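Local atomic coordinates of acetyl-CoA acetyltransferase (Bacillus anthracis, PDB entry 3SS6), a protein that probably catalyses, as a thiolase, the reversible condensation of two acetyl-CoA molecules into acetoacetyl-CoA with release of coenzyme A. Residues M95-M99 and G386-F390; A312-N318 and L372-S378. All coordinates share one frame; numbering follows the deposited sequence.

Interaction 1 (M95-M99 and G386-F390); sequences MQAIM and GVALF
Met95 reaches Val387 and Leu389 through a chain that runs straight out from its helix, CG lying anti to the backbone N (chi1 -179°), and turns only at the last torsion, where chi3 of -75° folds the methyl over toward Leu389. Met99, one helical turn further on, starts differently: its CG stands beside the backbone N, chi1 and chi2 together carry SD to Val387 CG1, and the bend at chi3 then settles CE against the same methyl. Both thioethers thus converge on one branch of valine. Val387 CG1 lies 3.6 Å from Met95 SD and 3.4 Å from Met99 SD, the two sulfurs meeting it from directions roughly at right angles. Met95 and Val387 pass one another head to tail, and the end of Met95 continues to Leu389, whose CB is 4.0 Å from Met95 CE. In the layered alpha-beta-alpha-beta-alpha thiolase fold, helix 93-107, which follows Cys91 (deposited as S-hydroxycysteine), belongs to the N-terminal half and lies in the layer between the two half-sheets; here it packs on strand 385-393 of the C-terminal half. The short axes are 9.4 Å apart at closest approach and inclined by 51°, a separation that the flexible methionine chains span. Two residues further along the strand from Val387, Leu389 carries a branch to the helix: its CD2 meets Ile98 CG2 at 4.1 Å, the two side chains set roughly perpendicular. No hydrogen bond joins the segments, and every touching residue is buried. Met99 also packs on Tyr280 and Val282 of strand 275-284, whereas Ile98 turns to Ala357 and both Met95 and Leu389 to Thr360 of helix 352-370.

Interaction 2 (A312-N318 and L372-S378); sequences ADLLEIN and LEKGIAS
Strands 314-317 and 374-378 run parallel, their short axes 4.7 Å apart and only 7° from exact alignment, with Leu314 paired to Gly375 and each following residue to the next, up to Ile317 with Ser378. Glu316 shows the alternation of parallel pairing: its N donates to Ile376 O at 2.9 Å, and its O receives Ser378 N. At the start of the pairing the regular pattern gives way to a tighter grip. Lys374 O accepts from two successive amides, Asp313 N at 2.8 Å and Leu314 N at 3.2 Å. Asp313 answers with its side chain: chi1 of -66° sets the carboxylate beside its own backbone N and facing the incoming chain, where OD2 takes two more amides. Lys374 N reaches OD2 in a nearly straight bond of 2.9 Å on its anti side, while Glu373 N approaches from above the carboxylate plane at 3.2 Å. Four bonds thus fix the point where 372-378 enters the sheet, and the gathered N-H groups would be expected to stabilise the carboxylate charge. On one face Leu315 and Ile376 run alongside each other in the same sense, Leu315 CD2 against Ile376 CD1 and CB, and Ile376 CD1 also meets Ala312 CB at 3.7 Å. On the other, Leu314 CG lies 4.1 Å from Leu372 CD1. That second face is covered by helix 352-370, with Leu314 against Leu363 and Leu367, while Ile376 turns to Leu302 of helix 294-305. The largely helical chain between the strands passes through Lys338 and Asn340, which flank Leu315 with backbone bonds, before helix 352-370 leads into strand 374-381; the parallel pair, toward one side of the C-terminal sheet, is consistent with neighbouring strands 2 and 4 of that thiolase half.

In the fold
Strands 385-393 and 374-381 follow each other in the chain and lie side by side in the sheet, which makes interactions 1 and 2 neighbours, their centres about 12 Å apart. Leu389 N to Ala377 O and Ser378 OG to Val387 O, probable hydrogen bonds of 2.8 Å each, tie them together. Interaction 1 is wholly buried, nearer the chain centre, and joins the two thiolase halves by apolar and sulfur packing alone. Interaction 2 stays within the C-terminal half: main-chain hydrogen bonds dominate, and its beginning, around Asp313 and Leu372, is partly exposed. The helix of interaction 1 also touches interaction 2 directly, Met95 CE packing on Ala377 O at 3.4 Å.

Interaction 1 (M95-M99 and G386-F390)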
loop_
_atom_site.group_PDB
_atom_site.type_symbol
_atom_site.label_atom_id
_atom_site.label_comp_id
_atom_site.label_asym_id
_atom_site.label_seq_id
_atom_site.Cartn_x
_atom_site.Cartn_y
_atom_site.Cartn_z
ATOM N N MET A 95 -1.296 -33.183 -2.065
ATOM C CA MET A 95 -1.129 -34.608 -1.804
ATOM C C MET A 95 -1.459 -34.898 -0.336
ATOM O O MET A 95 -2.107 -35.897 -0.028
ATOM C CB MET A 95 0.281 -35.070 -2.175
ATOM C CG MET A 95 0.528 -36.555 -1.959
ATOM S SD MET A 95 2.107 -37.107 -2.629
ATOM C CE MET A 95 1.710 -37.115 -4.388
ATOM N N GLN A 96 -1.038 -34.021 0.572
ATOM C CA GLN A 96 -1.390 -34.218 1.978
ATOM C C GLN A 96 -2.912 -34.217 2.168
ATOM O O GLN A 96 -3.447 -34.954 3.006
ATOM C CB GLN A 96 -0.748 -33.137 2.866
ATOM C CG GLN A 96 -1.116 -33.280 4.342
ATOM C CD GLN A 96 -0.559 -34.573 4.929
ATOM O OE1 GLN A 96 0.620 -34.872 4.774
ATOM N NE2 GLN A 96 -1.413 -35.349 5.586
ATOM N N ALA A 97 -3.613 -33.395 1.397
ATOM C CA ALA A 97 -5.076 -33.366 1.494
ATOM C C ALA A 97 -5.652 -34.744 1.189
ATOM O O ALA A 97 -6.564 -35.213 1.866
ATOM C CB ALA A 97 -5.680 -32.302 0.551
ATOM N N ILE A 98 -5.114 -35.389 0.163
ATOM C CA ILE A 98 -5.563 -36.731 -0.189
ATOM C C ILE A 98 -5.215 -37.722 0.920
ATOM O O ILE A 98 -6.011 -38.602 1.241
ATOM C CB ILE A 98 -4.945 -37.176 -1.521
ATOM C CG1 ILE A 98 -5.516 -36.309 -2.650
ATOM C CG2 ILE A 98 -5.190 -38.675 -1.760
ATOM C CD1 ILE A 98 -4.700 -36.366 -3.941
ATOM N N MET A 99 -4.022 -37.591 1.499
ATOM C CA MET A 99 -3.605 -38.473 2.590
ATOM C C MET A 99 -4.478 -38.302 3.834
ATOM O O MET A 99 -4.852 -39.286 4.480
ATOM C CB MET A 99 -2.126 -38.247 2.930
ATOM C CG MET A 99 -1.219 -38.656 1.775
ATOM S SD MET A 99 0.352 -37.771 1.771
ATOM C CE MET A 99 0.962 -38.148 3.417
ATOM N N GLY A 386 9.708 -34.435 1.676
ATOM C CA GLY A 386 9.297 -35.244 0.542
ATOM C C GLY A 386 8.038 -35.994 0.929
ATOM O O GLY A 386 7.902 -36.418 2.071
ATOM N N VAL A 387 7.120 -36.159 -0.014
ATOM C CA VAL A 387 5.895 -36.903 0.247
ATOM C C VAL A 387 5.675 -37.859 -0.913
ATOM O O VAL A 387 5.961 -37.511 -2.052
ATOM C CB VAL A 387 4.693 -35.954 0.390
ATOM C CG1 VAL A 387 3.430 -36.733 0.740
ATOM C CG2 VAL A 387 4.989 -34.902 1.459
ATOM N N ALA A 388 5.213 -39.075 -0.617
ATOM C CA ALA A 388 4.934 -40.054 -1.667
ATOM C C ALA A 388 3.615 -40.777 -1.423
ATOM O O ALA A 388 3.243 -41.066 -0.277
ATOM C CB ALA A 388 6.081 -41.061 -1.788
ATOM N N LEU A 389 2.919 -41.068 -2.518
ATOM C CA LEU A 389 1.619 -41.712 -2.481
ATOM C C LEU A 389 1.668 -42.938 -3.386
ATOM O O LEU A 389 2.159 -42.866 -4.513
ATOM C CB LEU A 389 0.550 -40.725 -2.977
ATOM C CG LEU A 389 -0.893 -41.228 -2.966
ATOM C CD1 LEU A 389 -1.337 -41.575 -1.554
ATOM C CD2 LEU A 389 -1.805 -40.167 -3.576
ATOM N N PHE A 390 1.180 -44.068 -2.881
ATOM C CA PHE A 390 1.288 -45.349 -3.583
ATOM C C PHE A 390 -0.112 -45.832 -3.910
ATOM O O PHE A 390 -0.944 -45.971 -3.015
ATOM C CB PHE A 390 2.027 -46.362 -2.706
ATOM C CG PHE A 390 3.428 -45.944 -2.382
ATOM C CD1 PHE A 390 4.503 -46.468 -3.084
ATOM C CD2 PHE A 390 3.664 -44.980 -1.409
ATOM C CE1 PHE A 390 5.805 -46.055 -2.799
ATOM C CE2 PHE A 390 4.956 -44.555 -1.120
ATOM C CZ PHE A 390 6.029 -45.097 -1.807
#

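Interaction 2 (A312-N318 and L372-S378)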
loop_
_atom_site.group_PDB
_atom_site.type_symbol
_atom_site.label_atom_id
_atom_site.label_comp_id
_atom_site.label_asym_id
_atom_site.label_seq_id
_atom_site.Cartn_x
_atom_site.Cartn_y
_atom_site.Cartn_z
ATOM N N ALA A 312 6.869 -50.659 -9.567
ATOM C CA ALA A 312 6.040 -49.540 -10.002
ATOM C C ALA A 312 5.964 -49.525 -11.525
ATOM O O ALA A 312 6.987 -49.638 -12.208
ATOM C CB ALA A 312 6.579 -48.216 -9.475
ATOM N N ASP A 313 4.751 -49.411 -12.055
ATOM C CA ASP A 313 4.555 -49.356 -13.500
ATOM C C ASP A 313 4.747 -47.949 -14.060
ATOM O O ASP A 313 5.297 -47.777 -15.155
ATOM C CB ASP A 313 3.171 -49.889 -13.866
ATOM C CG ASP A 313 3.021 -51.364 -13.560
ATOM O OD1 ASP A 313 3.885 -52.154 -14.007
ATOM O OD2 ASP A 313 2.047 -51.736 -12.870
ATOM N N LEU A 314 4.277 -46.951 -13.312
ATOM C CA LEU A 314 4.456 -45.551 -13.676
ATOM C C LEU A 314 4.744 -44.720 -12.442
ATOM O O LEU A 314 4.257 -45.025 -11.352
ATOM C CB LEU A 314 3.196 -44.993 -14.329
ATOM C CG LEU A 314 2.829 -45.518 -15.721
ATOM C CD1 LEU A 314 1.531 -44.863 -16.164
ATOM C CD2 LEU A 314 3.936 -45.248 -16.746
ATOM N N LEU A 315 5.517 -43.656 -12.622
ATOM C CA LEU A 315 5.748 -42.697 -11.553
ATOM C C LEU A 315 5.482 -41.280 -12.047
ATOM O O LEU A 315 5.773 -40.938 -13.201
ATOM C CB LEU A 315 7.188 -42.788 -11.012
ATOM C CG LEU A 315 7.694 -44.100 -10.397
ATOM C CD1 LEU A 315 8.234 -45.028 -11.475
ATOM C CD2 LEU A 315 8.780 -43.821 -9.352
ATOM N N GLU A 316 4.947 -40.462 -11.150
ATOM C CA GLU A 316 4.899 -39.017 -11.333
ATOM C C GLU A 316 5.769 -38.429 -10.239
ATOM O O GLU A 316 5.481 -38.607 -9.062
ATOM C CB GLU A 316 3.476 -38.486 -11.161
ATOM C CG GLU A 316 2.553 -38.750 -12.348
ATOM C CD GLU A 316 2.809 -37.805 -13.504
ATOM O OE1 GLU A 316 2.972 -36.593 -13.256
ATOM O OE2 GLU A 316 2.851 -38.276 -14.661
ATOM N N ILE A 317 6.856 -37.780 -10.637
ATOM C CA ILE A 317 7.750 -37.069 -9.720
ATOM C C ILE A 317 7.731 -35.613 -10.151
ATOM O O ILE A 317 8.296 -35.289 -11.196
ATOM C CB ILE A 317 9.214 -37.556 -9.855
ATOM C CG1 ILE A 317 9.314 -39.080 -9.717
ATOM C CG2 ILE A 317 10.107 -36.850 -8.831
ATOM C CD1 ILE A 317 8.892 -39.599 -8.361
ATOM N N ASN A 318 7.095 -34.735 -9.386
ATOM C CA ASN A 318 6.945 -33.385 -9.919
ATOM C C ASN A 318 8.276 -32.725 -10.259
ATOM O O ASN A 318 9.228 -32.790 -9.482
ATOM C CB ASN A 318 6.117 -32.476 -9.017
ATOM C CG ASN A 318 5.895 -31.114 -9.644
ATOM O OD1 ASN A 318 5.467 -31.016 -10.797
ATOM N ND2 ASN A 318 6.230 -30.059 -8.912
ATOM N N LEU A 372 -2.143 -50.481 -16.867
ATOM C CA LEU A 372 -1.150 -50.843 -15.861
ATOM C C LEU A 372 -1.709 -50.640 -14.449
ATOM O O LEU A 372 -2.722 -49.967 -14.272
ATOM C CB LEU A 372 0.111 -49.995 -16.045
ATOM C CG LEU A 372 0.783 -50.141 -17.417
ATOM C CD1 LEU A 372 1.839 -49.054 -17.611
ATOM C CD2 LEU A 372 1.386 -51.527 -17.566
ATOM N N GLU A 373 -1.040 -51.216 -13.450
ATOM C CA GLU A 373 -1.574 -51.234 -12.083
ATOM C C GLU A 373 -0.909 -50.282 -11.094
ATOM O O GLU A 373 -1.579 -49.450 -10.474
ATOM C CB GLU A 373 -1.504 -52.654 -11.511
ATOM C CG GLU A 373 -2.068 -52.770 -10.106
ATOM C CD GLU A 373 -2.035 -54.190 -9.563
ATOM O OE1 GLU A 373 -0.988 -54.866 -9.676
ATOM O OE2 GLU A 373 -3.066 -54.630 -9.027
ATOM N N LYS A 374 0.403 -50.422 -10.919
ATOM C CA LYS A 374 1.075 -49.785 -9.780
ATOM C C LYS A 374 1.671 -48.414 -10.078
ATOM O O LYS A 374 2.460 -48.260 -11.012
ATOM C CB LYS A 374 2.160 -50.717 -9.222
ATOM C CG LYS A 374 1.616 -52.013 -8.630
ATOM C CD LYS A 374 2.708 -52.802 -7.936
ATOM C CE LYS A 374 2.146 -54.060 -7.268
ATOM N NZ LYS A 374 1.627 -55.031 -8.268
ATOM N N GLY A 375 1.304 -47.428 -9.263
ATOM C CA GLY A 375 1.746 -46.054 -9.458
ATOM C C GLY A 375 2.350 -45.449 -8.205
ATOM O O GLY A 375 1.927 -45.748 -7.091
ATOM N N ILE A 376 3.358 -44.604 -8.397
ATOM C CA ILE A 376 3.906 -43.802 -7.307
ATOM C C ILE A 376 3.844 -42.347 -7.723
ATOM O O ILE A 376 4.305 -41.997 -8.810
ATOM C CB ILE A 376 5.377 -44.153 -7.036
ATOM C CG1 ILE A 376 5.513 -45.625 -6.644
ATOM C CG2 ILE A 376 5.938 -43.256 -5.944
ATOM C CD1 ILE A 376 6.976 -46.090 -6.495
ATOM N N ALA A 377 3.280 -41.501 -6.861
ATOM C CA ALA A 377 3.314 -40.062 -7.089
ATOM C C ALA A 377 4.081 -39.430 -5.930
ATOM O O ALA A 377 3.822 -39.731 -4.767
ATOM C CB ALA A 377 1.910 -39.487 -7.177
ATOM N N SER A 378 5.020 -38.547 -6.239
ATOM C CA SER A 378 5.862 -37.994 -5.187
ATOM C C SER A 378 6.378 -36.625 -5.564
ATOM O O SER A 378 6.590 -36.336 -6.738
ATOM C CB SER A 378 7.046 -38.937 -4.925
ATOM O OG SER A 378 7.863 -38.473 -3.859
#